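Local coordinates for protein peroxiredoxin (Mycobacterium tuberculosis, PDB 5EPF) that reduces hydrogen peroxide and organic hydroperoxides to water and alcohols as a thiol-specific peroxidase of the peroxiredoxin family, at residues R60-E65 / H148-L153; G37-F42 / R70-G75. One frame throughout, in Å; residues are numbered along the deposited sequence.

In the fold
Contact 2 lies in the core: strands 39-43 and 72-77 run side by side in the central sheet, with mostly buried residues and a ladder of backbone hydrogen bonds. Contact 1 sits further out, on the layer of helices that covers one face of this sheet, where the junction of helices 50-61 and 63-68 meets helix 145-158 through a few apolar atoms, with charged groups around the edge. The chain ties the two together, since helices 50-61 and 63-68 form the crossover between the strands of contact 2. They also touch directly: Ala152 CB packs on Val40 CG1 at 3.7 Å, and Arg73, rising from the sheet, reaches the backbone of Arg60 and Ala63.

Contact 1: residues R60-E65 / H148-L153; sequences RDLAKE and HADKAL. With SO4 (sulfate ion), chain B.
The chain leaves helix 50-61 at Leu62, which is also the N-cap of helix 63-68, and this kink passes helix 145-158 with the CA atoms of Leu62 and Ala149 7.9 Å apart. Leu62 points its side chain at the other helix, CG beside its own backbone N (chi1 -71°). Its CD1 touches Ala149 CB at 3.8 Å and also borders Asp150 OD1, an oxygen hydrogen-bonded to His58 NE2. One turn on, Leu153 has CG anti to the backbone N (chi1 -179°), and its CD2 meets Glu65 CB at 3.7 Å, while CD1 reaches the backbone O of Glu65. The Glu65 chain bends at chi2 (80°), taking the carboxylate away and leaving its aliphatic part to the leucine. These are neighbouring helices on one face of a thioredoxin-like fold, joined here by methyl contacts. Away from the interface, Arg60 grips Asp61 side-on, NE and NH2 both bonding to OD1, each at 3.0 Å. The adjoining NH1/NH2 edge of the Arg60 guanidinium holds a sulfate, probably from the crystallisation liquor: NH1 reaches its O1 at 3.0 Å in an almost straight bond, and NH2, serving both partners, its O3 at 2.8 Å. Arg91 and Arg92 complete this cationic sulfate site.

Contact 2: residues G37-F42 / R70-G75; sequences GPVVLF and RASRVG
Phe42 lays its ring over Gly75 of the neighbouring parallel strand. From CB, the side chain takes the crowded position between backbone N and carbonyl carbon (chi1 69°), so that CG swings across to that strand. Phe42 CD2 comes first to Val74 O, 3.4 Å away. Next along the ring, Phe42 CE2 lies 3.5 Å from Gly75 N. At the tip, Phe42 CZ is 3.7 Å from Gly75 CA. That CA sits almost over the ring centre, 3.6 Å from the centroid, a CH-pi contact with no side chain between it and the ring. Phe59 of helix 50-61 stacks with the ring, and the side chain of Cys52, the probable peroxidatic cysteine, is about 7 Å away.

Strands 39-43 and 72-77 are joined by a beta-alpha-beta crossover through helices 50-61 and 63-68, part of the thioredoxin-like fold. Val40 offers both N and O to the ladder: its N donates to Ser72 O at 2.7 Å, nearly along the C=O axis, while its O accepts from Val74 N. Ser72 N donates to Pro38 O before it, and Phe42 N to Val74 O after it; the ladder then continues to Ile76.

On the sheet face opposite Phe42, Val74 divides its methyls, CG2 against Val39 CG1 and CG1 against Leu41 CD1, each at 3.8 Å. Arg73 rises from the Phe42 face instead, its guanidinium salt-bridged to Asp94 and bonded to Phe59 O.

Contact 1: residues R60-E65 / H148-L153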
loop_
_atom_site.group_PDB
_atom_site.type_symbol
_atom_site.label_atom_id
_atom_site.label_comp_id
_atom_site.label_asym_id
_atom_site.label_seq_id
_atom_site.Cartn_x
_atom_site.Cartn_y
_atom_site.Cartn_z
ATOM N N ARG A 60 -10.283 4.413 0.808
ATOM C CA ARG A 60 -11.410 4.035 1.656
ATOM C C ARG A 60 -12.724 4.169 0.902
ATOM O O ARG A 60 -13.568 3.261 0.920
ATOM C CB ARG A 60 -11.445 4.952 2.881
ATOM C CG ARG A 60 -12.645 4.703 3.815
ATOM C CD ARG A 60 -12.824 5.877 4.773
ATOM N NE ARG A 60 -13.146 7.096 4.040
ATOM C CZ ARG A 60 -13.096 8.327 4.545
ATOM N NH1 ARG A 60 -12.723 8.528 5.807
ATOM N NH2 ARG A 60 -13.408 9.362 3.779
ATOM N N ASP A 61 -12.917 5.315 0.237
ATOM C CA ASP A 61 -14.184 5.632 -0.399
ATOM C C ASP A 61 -14.462 4.730 -1.585
ATOM O O ASP A 61 -15.613 4.644 -2.019
ATOM C CB ASP A 61 -14.171 7.083 -0.887
ATOM C CG ASP A 61 -14.142 8.106 0.232
ATOM O OD1 ASP A 61 -14.430 7.771 1.404
ATOM O OD2 ASP A 61 -13.853 9.293 -0.077
ATOM N N LEU A 62 -13.437 4.073 -2.135
ATOM C CA LEU A 62 -13.594 3.178 -3.276
ATOM C C LEU A 62 -13.729 1.711 -2.866
ATOM O O LEU A 62 -13.483 0.819 -3.691
ATOM C CB LEU A 62 -12.447 3.384 -4.268
ATOM C CG LEU A 62 -12.497 4.699 -5.046
ATOM C CD1 LEU A 62 -11.168 4.928 -5.778
ATOM C CD2 LEU A 62 -13.659 4.711 -6.023
ATOM N N ALA A 63 -14.163 1.445 -1.628
ATOM C CA ALA A 63 -14.281 0.065 -1.145
ATOM C C ALA A 63 -15.099 -0.819 -2.094
ATOM O O ALA A 63 -14.696 -1.943 -2.430
ATOM C CB ALA A 63 -14.915 0.048 0.252
ATOM N N LYS A 64 -16.280 -0.353 -2.501
ATOM C CA LYS A 64 -17.144 -1.205 -3.318
ATOM C C LYS A 64 -16.533 -1.470 -4.690
ATOM O O LYS A 64 -16.651 -2.581 -5.219
ATOM C CB LYS A 64 -18.548 -0.608 -3.423
ATOM C CG LYS A 64 -19.299 -0.637 -2.083
ATOM C CD LYS A 64 -20.764 -0.238 -2.210
ATOM C CE LYS A 64 -20.926 1.091 -2.925
ATOM N NZ LYS A 64 -22.353 1.314 -3.324
ATOM N N GLU A 65 -15.857 -0.471 -5.266
ATOM C CA GLU A 65 -15.242 -0.624 -6.582
ATOM C C GLU A 65 -14.096 -1.634 -6.553
ATOM O O GLU A 65 -13.946 -2.450 -7.476
ATOM C CB GLU A 65 -14.755 0.731 -7.082
ATOM C CG GLU A 65 -15.860 1.734 -7.430
ATOM C CD GLU A 65 -16.485 2.470 -6.237
ATOM O OE1 GLU A 65 -16.195 2.176 -5.058
ATOM O OE2 GLU A 65 -17.297 3.371 -6.498
ATOM N N HIS A 148 -3.441 7.425 -7.332
ATOM C CA HIS A 148 -3.003 6.126 -6.828
ATOM C C HIS A 148 -4.135 5.107 -6.862
ATOM O O HIS A 148 -4.005 4.049 -7.487
ATOM C CB HIS A 148 -2.388 6.293 -5.443
ATOM C CG HIS A 148 -1.073 6.983 -5.491
ATOM N ND1 HIS A 148 0.123 6.302 -5.626
ATOM C CD2 HIS A 148 -0.764 8.303 -5.504
ATOM C CE1 HIS A 148 1.113 7.175 -5.679
ATOM N NE2 HIS A 148 0.599 8.395 -5.621
ATOM N N ALA A 149 -5.279 5.434 -6.269
ATOM C CA ALA A 149 -6.395 4.501 -6.321
ATOM C C ALA A 149 -7.029 4.473 -7.709
ATOM O O ALA A 149 -7.426 3.405 -8.184
ATOM C CB ALA A 149 -7.430 4.812 -5.248
ATOM N N ASP A 150 -7.107 5.624 -8.392
ATOM C CA ASP A 150 -7.806 5.658 -9.676
ATOM C C ASP A 150 -7.074 4.822 -10.724
ATOM O O ASP A 150 -7.695 4.048 -11.462
ATOM C CB ASP A 150 -7.944 7.101 -10.179
ATOM C CG ASP A 150 -8.876 7.952 -9.313
ATOM O OD1 ASP A 150 -9.697 7.399 -8.553
ATOM O OD2 ASP A 150 -8.770 9.198 -9.388
ATOM N N LYS A 151 -5.753 4.984 -10.824
ATOM C CA LYS A 151 -4.998 4.210 -11.808
ATOM C C LYS A 151 -4.978 2.738 -11.446
ATOM O O LYS A 151 -5.082 1.882 -12.326
ATOM C CB LYS A 151 -3.571 4.745 -11.961
ATOM C CG LYS A 151 -3.510 6.071 -12.656
ATOM C CD LYS A 151 -2.162 6.744 -12.503
ATOM C CE LYS A 151 -1.005 5.959 -13.121
ATOM N NZ LYS A 151 -1.099 5.895 -14.596
ATOM N N ALA A 152 -4.870 2.423 -10.154
ATOM C CA ALA A 152 -4.905 1.029 -9.734
ATOM C C ALA A 152 -6.230 0.386 -10.111
ATOM O O ALA A 152 -6.263 -0.719 -10.674
ATOM C CB ALA A 152 -4.672 0.931 -8.234
ATOM N N LEU A 153 -7.337 1.079 -9.839
ATOM C CA LEU A 153 -8.649 0.549 -10.183
ATOM C C LEU A 153 -8.795 0.386 -11.692
ATOM O O LEU A 153 -9.323 -0.633 -12.161
ATOM C CB LEU A 153 -9.741 1.445 -9.590
ATOM C CG LEU A 153 -11.190 1.038 -9.813
ATOM C CD1 LEU A 153 -11.460 -0.336 -9.202
ATOM C CD2 LEU A 153 -12.156 2.091 -9.265
HETATM S S SO4 B . -13.444 12.153 6.605
HETATM O O1 SO4 B . -12.472 11.216 7.147
HETATM O O2 SO4 B . -12.876 13.518 6.563
HETATM O O3 SO4 B . -13.840 11.766 5.247
HETATM O O4 SO4 B . -14.626 12.188 7.471
#

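Contact 2: residues G37-F42 / R70-G75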
loop_
_atom_site.group_PDB
_atom_site.type_symbol
_atom_site.label_atom_id
_atom_site.label_comp_id
_atom_site.label_asym_id
_atom_site.label_seq_id
_atom_site.Cartn_x
_atom_site.Cartn_y
_atom_site.Cartn_z
ATOM N N GLY A 37 -7.354 -12.340 -4.470
ATOM C CA GLY A 37 -7.207 -11.456 -5.595
ATOM C C GLY A 37 -6.034 -10.525 -5.392
ATOM O O GLY A 37 -5.359 -10.536 -4.350
ATOM N N PRO A 38 -5.795 -9.673 -6.389
ATOM C CA PRO A 38 -4.675 -8.727 -6.318
ATOM C C PRO A 38 -4.735 -7.841 -5.083
ATOM O O PRO A 38 -5.796 -7.601 -4.501
ATOM C CB PRO A 38 -4.861 -7.901 -7.601
ATOM C CG PRO A 38 -5.572 -8.850 -8.550
ATOM C CD PRO A 38 -6.550 -9.542 -7.651
ATOM N N VAL A 39 -3.565 -7.364 -4.691
ATOM C CA VAL A 39 -3.411 -6.385 -3.612
ATOM C C VAL A 39 -2.877 -5.088 -4.210
ATOM O O VAL A 39 -1.880 -5.094 -4.942
ATOM C CB VAL A 39 -2.435 -6.897 -2.530
ATOM C CG1 VAL A 39 -1.964 -5.748 -1.639
ATOM C CG2 VAL A 39 -3.078 -8.025 -1.679
ATOM N N VAL A 40 -3.498 -3.969 -3.865
ATOM C CA VAL A 40 -2.974 -2.650 -4.187
ATOM C C VAL A 40 -2.244 -2.165 -2.934
ATOM O O VAL A 40 -2.877 -1.794 -1.932
ATOM C CB VAL A 40 -4.086 -1.685 -4.611
ATOM C CG1 VAL A 40 -3.476 -0.334 -4.988
ATOM C CG2 VAL A 40 -4.878 -2.259 -5.768
ATOM N N LEU A 41 -0.906 -2.200 -2.984
ATOM C CA LEU A 41 -0.039 -1.910 -1.842
ATOM C C LEU A 41 0.449 -0.476 -2.010
ATOM O O LEU A 41 1.233 -0.189 -2.921
ATOM C CB LEU A 41 1.150 -2.881 -1.813
ATOM C CG LEU A 41 2.101 -2.738 -0.622
ATOM C CD1 LEU A 41 1.388 -3.084 0.697
ATOM C CD2 LEU A 41 3.342 -3.609 -0.836
ATOM N N PHE A 42 -0.051 0.436 -1.180
ATOM C CA PHE A 42 0.234 1.852 -1.358
ATOM C C PHE A 42 1.130 2.349 -0.230
ATOM O O PHE A 42 0.707 2.402 0.932
ATOM C CB PHE A 42 -1.021 2.706 -1.608
ATOM C CG PHE A 42 -1.993 2.871 -0.438
ATOM C CD1 PHE A 42 -1.948 4.011 0.367
ATOM C CD2 PHE A 42 -3.020 1.959 -0.220
ATOM C CE1 PHE A 42 -2.864 4.203 1.394
ATOM C CE2 PHE A 42 -3.946 2.148 0.822
ATOM C CZ PHE A 42 -3.866 3.277 1.604
ATOM N N ARG A 70 -12.623 -7.735 -7.178
ATOM C CA ARG A 70 -12.054 -8.754 -6.291
ATOM C C ARG A 70 -10.592 -8.471 -5.987
ATOM O O ARG A 70 -9.724 -9.334 -6.136
ATOM C CB ARG A 70 -12.198 -10.172 -6.856
ATOM C CG ARG A 70 -13.379 -10.396 -7.744
ATOM C CD ARG A 70 -14.512 -10.981 -6.972
ATOM N NE ARG A 70 -15.730 -10.215 -7.192
ATOM C CZ ARG A 70 -16.955 -10.713 -7.083
ATOM N NH1 ARG A 70 -18.004 -9.936 -7.304
ATOM N NH2 ARG A 70 -17.128 -11.987 -6.760
ATOM N N ALA A 71 -10.314 -7.232 -5.587
ATOM C CA ALA A 71 -8.975 -6.797 -5.233
ATOM C C ALA A 71 -9.044 -6.126 -3.873
ATOM O O ALA A 71 -10.096 -5.631 -3.463
ATOM C CB ALA A 71 -8.408 -5.825 -6.279
ATOM N N SER A 72 -7.918 -6.095 -3.180
ATOM C CA SER A 72 -7.886 -5.489 -1.865
ATOM C C SER A 72 -6.796 -4.427 -1.764
ATOM O O SER A 72 -5.808 -4.423 -2.494
ATOM C CB SER A 72 -7.698 -6.543 -0.793
ATOM O OG SER A 72 -6.403 -7.077 -0.893
ATOM N N ARG A 73 -7.011 -3.522 -0.837
ATOM C CA ARG A 73 -6.186 -2.344 -0.615
ATOM C C ARG A 73 -5.398 -2.562 0.669
ATOM O O ARG A 73 -5.958 -3.017 1.662
ATOM C CB ARG A 73 -7.135 -1.137 -0.378
ATOM C CG ARG A 73 -8.173 -0.914 -1.494
ATOM C CD ARG A 73 -9.406 -0.188 -0.986
ATOM N NE ARG A 73 -10.165 -1.090 -0.163
ATOM C CZ ARG A 73 -11.072 -0.722 0.720
ATOM N NH1 ARG A 73 -11.444 0.548 0.863
ATOM N NH2 ARG A 73 -11.659 -1.659 1.426
ATOM N N VAL A 74 -4.113 -2.221 0.663
ATOM C CA VAL A 74 -3.256 -2.330 1.844
ATOM C C VAL A 74 -2.341 -1.111 1.868
ATOM O O VAL A 74 -1.543 -0.910 0.943
ATOM C CB VAL A 74 -2.400 -3.609 1.850
ATOM C CG1 VAL A 74 -1.469 -3.642 3.069
ATOM C CG2 VAL A 74 -3.282 -4.866 1.816
ATOM N N GLY A 75 -2.446 -0.276 2.925
ATOM C CA GLY A 75 -1.517 0.832 3.086
ATOM C C GLY A 75 -0.276 0.389 3.828
ATOM O O GLY A 75 -0.317 -0.578 4.589
HETATM O O HOH W 1 -6.548 -9.571 -1.952
#